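Local coordinates for putative phosphatase (Bacteroides thetaiotaomicron, PDB 3KYA), which is a putative phosphatase of unproven activity that binds zinc ions and pairs an IPT/TIG domain with what is probably a beta-propeller, at residues A[174-186]-A[224-236]. Numbering follows the deposited sequence.
Sequences LSSPLNINTIPTN and YIIKRNADGTFDD. With EDO (1,2-ethanediol), chain M; EDO (1,2-ethanediol), chain N.
Asp236 reaches over to Asn179 and grips it twice, one carboxylate oxygen for the backbone and one for the side chain. From CB the chain runs to CG, 3.6 Å from Pro177 O; with CG anti to the carbonyl carbon (chi1 -68°), the carboxylate is brought up to Asn179, just before the turn Ile180-Ile183. OD1 takes Asn179 N at 2.8 Å on its syn lone pair, and also accepts from O1 of a 1,2-ethanediol, probably from the crystallisation liquor, and from a water held by Asn181 N. OD2, again by its syn lone pair, receives Asn179 ND2 at 2.8 Å in a nearly straight bond (175°), although amide and carboxylate planes are turned 40° apart. The diol's O1 in turn accepts from Ile180 N, where that type I turn starts.

Next to this polar end, Leu178 CD2 rests 3.6 Å from Asp235 CA, while its CD1 lies alongside Phe234 CB. Ile226 CD1 meets Ile180 CG2 at 4.2 Å. At the other end Ile183 CG1 sits over the centre of the Tyr224 ring, a CH-pi contact of 4.0 Å to the centroid, and Pro184 CD comes within 3.2 Å of Tyr224 OH. With an alanine in place of Tyr224, Ile183 CG1 would probably lose the ring face it lies over, and a gap would open beside Pro184.

The contact joins a five-stranded antiparallel sheet to the four-stranded one that follows, probably neighbouring propeller blades: the end of strand 173-178 and the loop after it meet strand 220-227 and its following loop, with Ile211 of strand 206-211 and Ile240 of strand 240-246 also packing against Tyr224.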
ATOM      1  N   LEU A 174      -4.053  22.168 -32.494  1.00 12.33           N
ATOM      2  CA  LEU A 174      -2.608  22.008 -32.412  1.00 12.05           C
ATOM      3  C   LEU A 174      -1.973  22.992 -33.378  1.00 11.81           C
ATOM      4  O   LEU A 174      -2.383  23.077 -34.544  1.00 12.10           O
ATOM      5  CB  LEU A 174      -2.171  20.595 -32.813  1.00 11.57           C
ATOM      6  CG  LEU A 174      -0.673  20.274 -32.821  1.00 12.73           C
ATOM      7  CD1 LEU A 174      -0.123  20.216 -31.388  1.00 10.44           C
ATOM      8  CD2 LEU A 174      -0.396  18.946 -33.531  1.00 11.40           C
ATOM      9  N   SER A 175      -0.991  23.739 -32.901  1.00 11.81           N
ATOM     10  CA  SER A 175      -0.267  24.695 -33.734  1.00 12.44           C
ATOM     11  C   SER A 175       1.235  24.610 -33.459  1.00 12.34           C
ATOM     12  O   SER A 175       1.675  23.920 -32.512  1.00 11.66           O
ATOM     13  CB  SER A 175      -0.813  26.128 -33.522  1.00 12.76           C
ATOM     14  OG  SER A 175      -0.624  26.534 -32.175  1.00 12.67           O
ATOM     15  N   SER A 176       2.021  25.286 -34.306  1.00 12.79           N
ATOM     16  CA  SER A 176       3.484  25.311 -34.203  1.00 13.00           C
ATOM     17  C   SER A 176       3.996  26.761 -34.187  1.00 13.60           C
ATOM     18  O   SER A 176       4.608  27.224 -35.158  1.00 13.71           O
ATOM     19  CB  SER A 176       4.106  24.543 -35.366  1.00 13.20           C
ATOM     20  OG  SER A 176       3.614  23.221 -35.419  1.00 13.22           O
ATOM     21  N   PRO A 177       3.756  27.482 -33.079  1.00 13.72           N
ATOM     22  CA  PRO A 177       4.091  28.915 -33.033  1.00 14.04           C
ATOM     23  C   PRO A 177       5.583  29.256 -32.902  1.00 14.49           C
ATOM     24  O   PRO A 177       5.989  30.365 -33.276  1.00 14.12           O
ATOM     25  CB  PRO A 177       3.346  29.396 -31.781  1.00 14.00           C
ATOM     26  CG  PRO A 177       3.308  28.177 -30.888  1.00 13.77           C
ATOM     27  CD  PRO A 177       3.161  27.006 -31.812  1.00 13.61           C
ATOM     28  N   LEU A 178       6.372  28.331 -32.374  1.00 14.67           N
ATOM     29  CA  LEU A 178       7.787  28.560 -32.115  1.00 14.95           C
ATOM     30  C   LEU A 178       8.680  27.724 -33.022  1.00 15.75           C
ATOM     31  O   LEU A 178       8.919  26.541 -32.767  1.00 15.60           O
ATOM     32  CB  LEU A 178       8.071  28.258 -30.641  1.00 15.40           C
ATOM     33  CG  LEU A 178       7.408  29.212 -29.642  1.00 14.94           C
ATOM     34  CD1 LEU A 178       7.252  28.585 -28.258  1.00 14.47           C
ATOM     35  CD2 LEU A 178       8.205  30.532 -29.590  1.00 16.36           C
ATOM     36  N   ASN A 179       9.172  28.342 -34.093  1.00 16.15           N
ATOM     37  CA  ASN A 179      10.055  27.638 -35.020  1.00 17.58           C
ATOM     38  C   ASN A 179      11.538  27.760 -34.660  1.00 18.42           C
ATOM     39  O   ASN A 179      12.373  27.138 -35.310  1.00 19.55           O
ATOM     40  CB  ASN A 179       9.772  28.071 -36.458  1.00 17.61           C
ATOM     41  CG  ASN A 179       8.443  27.552 -36.940  1.00 19.06           C
ATOM     42  OD1 ASN A 179       8.273  26.346 -37.152  1.00 22.88           O
ATOM     43  ND2 ASN A 179       7.473  28.446 -37.080  1.00 18.57           N
ATOM     44  N   ILE A 180      11.838  28.550 -33.625  1.00 19.07           N
ATOM     45  CA  ILE A 180      13.185  28.714 -33.060  1.00 19.81           C
ATOM     46  C   ILE A 180      14.318  28.565 -34.086  1.00 20.80           C
ATOM     47  O   ILE A 180      15.298  27.839 -33.866  1.00 20.92           O
ATOM     48  CB  ILE A 180      13.387  27.746 -31.837  1.00 19.97           C
ATOM     49  CG1 ILE A 180      12.965  26.320 -32.174  1.00 20.32           C
ATOM     50  CG2 ILE A 180      12.567  28.209 -30.653  1.00 19.18           C
ATOM     51  CD1 ILE A 180      13.296  25.300 -31.060  1.00 20.20           C
ATOM     52  N   ASN A 181      14.189  29.297 -35.190  1.00 21.40           N
ATOM     53  CA  ASN A 181      15.143  29.206 -36.298  1.00 22.54           C
ATOM     54  C   ASN A 181      16.614  29.419 -35.935  1.00 22.52           C
ATOM     55  O   ASN A 181      17.488  28.833 -36.573  1.00 23.87           O
ATOM     56  CB  ASN A 181      14.723  30.147 -37.438  1.00 23.04           C
ATOM     57  CG  ASN A 181      13.479  29.654 -38.165  1.00 25.03           C
ATOM     58  OD1 ASN A 181      13.312  28.451 -38.391  1.00 29.76           O
ATOM     59  ND2 ASN A 181      12.613  30.575 -38.549  1.00 27.54           N
ATOM     60  N   THR A 182      16.895  30.230 -34.920  1.00 22.26           N
ATOM     61  CA  THR A 182      18.283  30.504 -34.550  1.00 22.02           C
ATOM     62  C   THR A 182      18.908  29.383 -33.702  1.00 21.48           C
ATOM     63  O   THR A 182      20.116  29.377 -33.517  1.00 21.46           O
ATOM     64  CB  THR A 182      18.453  31.867 -33.820  1.00 22.07           C
ATOM     65  OG1 THR A 182      17.783  31.838 -32.557  1.00 22.60           O
ATOM     66  CG2 THR A 182      17.908  33.010 -34.670  1.00 22.66           C
ATOM     67  N   ILE A 183      18.101  28.453 -33.181  1.00 20.80           N
ATOM     68  CA  ILE A 183      18.648  27.323 -32.393  1.00 20.40           C
ATOM     69  C   ILE A 183      19.359  26.371 -33.363  1.00 20.13           C
ATOM     70  O   ILE A 183      18.837  26.059 -34.438  1.00 20.40           O
ATOM     71  CB  ILE A 183      17.557  26.643 -31.522  1.00 20.61           C
ATOM     72  CG1 ILE A 183      17.111  27.631 -30.438  1.00 20.52           C
ATOM     73  CG2 ILE A 183      18.073  25.361 -30.868  1.00 20.10           C
ATOM     74  CD1 ILE A 183      16.110  27.071 -29.421  1.00 23.47           C
ATOM     75  N   PRO A 184      20.583  25.930 -33.008  1.00 19.89           N
ATOM     76  CA  PRO A 184      21.427  25.137 -33.908  1.00 19.51           C
ATOM     77  C   PRO A 184      21.160  23.644 -33.990  1.00 19.02           C
ATOM     78  O   PRO A 184      21.960  22.916 -34.584  1.00 18.34           O
ATOM     79  CB  PRO A 184      22.823  25.347 -33.326  1.00 19.93           C
ATOM     80  CG  PRO A 184      22.619  25.629 -31.920  1.00 19.70           C
ATOM     81  CD  PRO A 184      21.287  26.280 -31.765  1.00 19.88           C
ATOM     82  N   THR A 185      20.050  23.185 -33.425  1.00 18.40           N
ATOM     83  CA  THR A 185      19.743  21.773 -33.429  1.00 17.86           C
ATOM     84  C   THR A 185      18.248  21.557 -33.263  1.00 17.41           C
ATOM     85  O   THR A 185      17.517  22.476 -32.866  1.00 17.71           O
ATOM     86  CB  THR A 185      20.456  21.057 -32.256  1.00 17.72           C
ATOM     87  OG1 THR A 185      20.128  19.663 -32.276  1.00 17.21           O
ATOM     88  CG2 THR A 185      20.026  21.643 -30.929  1.00 18.26           C
ATOM     89  N   ASN A 186      17.805  20.344 -33.587  1.00 16.94           N
ATOM     90  CA  ASN A 186      16.406  19.960 -33.395  1.00 16.43           C
ATOM     91  C   ASN A 186      16.227  19.124 -32.111  1.00 16.45           C
ATOM     92  O   ASN A 186      15.133  18.613 -31.835  1.00 14.96           O
ATOM     93  CB  ASN A 186      15.832  19.263 -34.646  1.00 16.55           C
ATOM     94  CG  ASN A 186      16.522  17.949 -34.992  1.00 17.76           C
ATOM     95  OD1 ASN A 186      17.263  17.379 -34.201  1.00 18.30           O
ATOM     96  ND2 ASN A 186      16.253  17.459 -36.190  1.00 21.76           N
ATOM     97  N   TYR A 224      18.413  28.637 -23.823  1.00 14.68           N
ATOM     98  CA  TYR A 224      17.936  29.889 -24.393  1.00 14.85           C
ATOM     99  C   TYR A 224      16.782  30.427 -23.556  1.00 15.18           C
ATOM    100  O   TYR A 224      16.113  29.674 -22.824  1.00 14.86           O
ATOM    101  CB  TYR A 224      17.464  29.692 -25.841  1.00 15.12           C
ATOM    102  CG  TYR A 224      18.568  29.404 -26.834  1.00 16.67           C
ATOM    103  CD1 TYR A 224      19.069  28.116 -27.001  1.00 17.44           C
ATOM    104  CD2 TYR A 224      19.114  30.418 -27.615  1.00 17.87           C
ATOM    105  CE1 TYR A 224      20.085  27.850 -27.917  1.00 18.62           C
ATOM    106  CE2 TYR A 224      20.142  30.151 -28.528  1.00 18.81           C
ATOM    107  CZ  TYR A 224      20.614  28.864 -28.670  1.00 19.51           C
ATOM    108  OH  TYR A 224      21.631  28.590 -29.568  1.00 21.73           O
ATOM    109  N   ILE A 225      16.537  31.728 -23.695  1.00 15.19           N
ATOM    110  CA  ILE A 225      15.440  32.405 -23.012  1.00 15.36           C
ATOM    111  C   ILE A 225      14.608  33.156 -24.057  1.00 15.34           C
ATOM    112  O   ILE A 225      15.156  33.905 -24.878  1.00 15.57           O
ATOM    113  CB  ILE A 225      15.970  33.306 -21.868  1.00 16.19           C
ATOM    114  CG1 ILE A 225      14.835  33.696 -20.925  1.00 17.37           C
ATOM    115  CG2 ILE A 225      16.728  34.564 -22.413  1.00 15.44           C
ATOM    116  CD1 ILE A 225      15.301  34.273 -19.589  1.00 20.37           C
ATOM    117  N   ILE A 226      13.288  32.938 -24.030  1.00 14.48           N
ATOM    118  CA  ILE A 226      12.343  33.513 -25.004  1.00 14.17           C
ATOM    119  C   ILE A 226      11.335  34.419 -24.305  1.00 14.07           C
ATOM    120  O   ILE A 226      10.606  33.979 -23.427  1.00 13.96           O
ATOM    121  CB  ILE A 226      11.567  32.412 -25.754  1.00 13.93           C
ATOM    122  CG1 ILE A 226      12.531  31.412 -26.393  1.00 14.27           C
ATOM    123  CG2 ILE A 226      10.634  33.028 -26.816  1.00 13.23           C
ATOM    124  CD1 ILE A 226      11.861  30.232 -27.077  1.00 13.17           C
ATOM    125  N   LYS A 227      11.279  35.683 -24.713  1.00 14.41           N
ATOM    126  CA  LYS A 227      10.428  36.669 -24.056  1.00 14.46           C
ATOM    127  C   LYS A 227       9.008  36.714 -24.619  1.00 14.65           C
ATOM    128  O   LYS A 227       8.795  36.771 -25.839  1.00 14.56           O
ATOM    129  CB  LYS A 227      11.060  38.053 -24.176  1.00 14.98           C
ATOM    130  CG  LYS A 227      10.393  39.131 -23.332  1.00 16.55           C
ATOM    131  CD  LYS A 227      11.120  40.456 -23.480  1.00 19.25           C
ATOM    132  CE  LYS A 227      10.589  41.482 -22.514  1.00 20.26           C
ATOM    133  NZ  LYS A 227      11.255  42.783 -22.751  1.00 22.14           N
ATOM    134  N   ARG A 228       8.044  36.710 -23.708  1.00 14.56           N
ATOM    135  CA  ARG A 228       6.641  36.787 -24.052  1.00 14.67           C
ATOM    136  C   ARG A 228       6.366  38.091 -24.813  1.00 15.29           C
ATOM    137  O   ARG A 228       6.885  39.163 -24.459  1.00 14.10           O
ATOM    138  CB  ARG A 228       5.800  36.699 -22.768  1.00 14.71           C
ATOM    139  CG  ARG A 228       4.294  36.473 -22.974  1.00 14.61           C
ATOM    140  CD  ARG A 228       3.543  36.447 -21.632  1.00 14.89           C
ATOM    141  NE  ARG A 228       3.864  35.302 -20.757  1.00 14.29           N
ATOM    142  CZ  ARG A 228       3.210  34.135 -20.741  1.00 13.05           C
ATOM    143  NH1 ARG A 228       2.204  33.886 -21.582  1.00 12.49           N
ATOM    144  NH2 ARG A 228       3.588  33.190 -19.893  1.00 14.64           N
ATOM    145  N   ASN A 229       5.563  37.986 -25.870  1.00 15.74           N
ATOM    146  CA  ASN A 229       5.173  39.141 -26.668  1.00 16.48           C
ATOM    147  C   ASN A 229       4.198  40.029 -25.893  1.00 16.86           C
ATOM    148  O   ASN A 229       3.605  39.596 -24.893  1.00 15.92           O
ATOM    149  CB  ASN A 229       4.512  38.704 -27.981  1.00 16.76           C
ATOM    150  CG  ASN A 229       5.470  37.974 -28.916  1.00 18.53           C
ATOM    151  OD1 ASN A 229       6.626  38.383 -29.096  1.00 20.40           O
ATOM    152  ND2 ASN A 229       4.989  36.900 -29.528  1.00 19.12           N
ATOM    153  N   ALA A 230       4.036  41.264 -26.369  1.00 17.28           N
ATOM    154  CA  ALA A 230       3.114  42.216 -25.757  1.00 18.26           C
ATOM    155  C   ALA A 230       1.685  41.675 -25.703  1.00 18.68           C
ATOM    156  O   ALA A 230       0.948  42.012 -24.780  1.00 19.94           O
ATOM    157  CB  ALA A 230       3.155  43.595 -26.496  1.00 17.96           C
ATOM    158  N   ASP A 231       1.285  40.837 -26.665  1.00 18.66           N
ATOM    159  CA  ASP A 231      -0.069  40.271 -26.643  1.00 18.68           C
ATOM    160  C   ASP A 231      -0.186  38.984 -25.814  1.00 18.35           C
ATOM    161  O   ASP A 231      -1.224  38.316 -25.859  1.00 18.41           O
ATOM    162  CB  ASP A 231      -0.616  40.052 -28.072  1.00 19.00           C
ATOM    163  CG  ASP A 231       0.176  39.024 -28.867  1.00 20.28           C
ATOM    164  OD1 ASP A 231       1.086  38.370 -28.308  1.00 19.52           O
ATOM    165  OD2 ASP A 231      -0.128  38.870 -30.077  1.00 21.96           O
ATOM    166  N   GLY A 232       0.870  38.615 -25.080  1.00 17.66           N
ATOM    167  CA  GLY A 232       0.835  37.443 -24.220  1.00 17.54           C
ATOM    168  C   GLY A 232       1.303  36.129 -24.831  1.00 17.08           C
ATOM    169  O   GLY A 232       1.428  35.138 -24.132  1.00 17.15           O
ATOM    170  N   THR A 233       1.594  36.123 -26.130  1.00 17.26           N
ATOM    171  CA  THR A 233       2.007  34.907 -26.831  1.00 17.06           C
ATOM    172  C   THR A 233       3.514  34.640 -26.816  1.00 16.64           C
ATOM    173  O   THR A 233       4.320  35.524 -26.525  1.00 16.07           O
ATOM    174  CB  THR A 233       1.589  34.977 -28.328  1.00 17.16           C
ATOM    175  OG1 THR A 233       2.255  36.088 -28.973  1.00 16.47           O
ATOM    176  CG2 THR A 233       0.075  35.116 -28.464  1.00 18.23           C
ATOM    177  N   PHE A 234       3.882  33.399 -27.119  1.00 16.66           N
ATOM    178  CA  PHE A 234       5.278  33.046 -27.374  1.00 16.58           C
ATOM    179  C   PHE A 234       5.290  32.552 -28.824  1.00 16.88           C
ATOM    180  O   PHE A 234       4.707  31.494 -29.116  1.00 17.52           O
ATOM    181  CB  PHE A 234       5.818  31.930 -26.476  1.00 16.52           C
ATOM    182  CG  PHE A 234       5.942  32.292 -25.019  1.00 15.90           C
ATOM    183  CD1 PHE A 234       7.064  32.972 -24.544  1.00 15.74           C
ATOM    184  CD2 PHE A 234       4.948  31.929 -24.119  1.00 15.35           C
ATOM    185  CE1 PHE A 234       7.177  33.307 -23.195  1.00 14.57           C
ATOM    186  CE2 PHE A 234       5.062  32.241 -22.774  1.00 15.21           C
ATOM    187  CZ  PHE A 234       6.184  32.937 -22.309  1.00 14.48           C
ATOM    188  N   ASP A 235       5.906  33.302 -29.738  1.00 16.25           N
ATOM    189  CA  ASP A 235       5.966  32.871 -31.140  1.00 16.11           C
ATOM    190  C   ASP A 235       7.215  33.405 -31.869  1.00 16.22           C
ATOM    191  O   ASP A 235       8.174  33.825 -31.231  1.00 15.88           O
ATOM    192  CB  ASP A 235       4.643  33.195 -31.877  1.00 16.00           C
ATOM    193  CG  ASP A 235       4.331  34.687 -31.949  1.00 16.59           C
ATOM    194  OD1 ASP A 235       5.259  35.527 -31.893  1.00 16.87           O
ATOM    195  OD2 ASP A 235       3.134  35.015 -32.114  1.00 16.90           O
ATOM    196  N   ASP A 236       7.211  33.388 -33.197  1.00 16.46           N
ATOM    197  CA  ASP A 236       8.396  33.809 -33.951  1.00 16.91           C
ATOM    198  C   ASP A 236       8.673  35.327 -33.877  1.00 16.92           C
ATOM    199  O   ASP A 236       9.709  35.786 -34.346  1.00 16.90           O
ATOM    200  CB  ASP A 236       8.341  33.274 -35.396  1.00 17.24           C
ATOM    201  CG  ASP A 236       8.495  31.744 -35.464  1.00 18.00           C
ATOM    202  OD1 ASP A 236       9.154  31.142 -34.589  1.00 16.82           O
ATOM    203  OD2 ASP A 236       7.958  31.131 -36.405  1.00 19.49           O
TER
HETATM  204  C1  EDO M  12      11.073  31.711 -31.213  1.00 36.60           C
HETATM  205  O1  EDO M  12      10.619  30.824 -32.255  1.00 32.21           O
HETATM  206  C2  EDO M  12      11.660  33.006 -31.777  1.00 38.30           C
HETATM  207  O2  EDO M  12      12.633  32.678 -32.784  1.00 40.30           O
HETATM  208  C1  EDO N  13       4.188  42.329 -20.578  0.50 26.31           C
HETATM  209  O1  EDO N  13       2.807  41.975 -20.669  0.50 25.28           O
HETATM  210  C2  EDO N  13       5.024  41.371 -21.406  0.50 24.84           C
HETATM  211  O2  EDO N  13       4.255  40.211 -21.775  0.50 26.43           O
HETATM  212  O   HOH W   1       4.890  31.940 -35.190  1.00 24.40           O
HETATM  213  O   HOH W   2      12.066  31.404 -35.353  1.00 19.30           O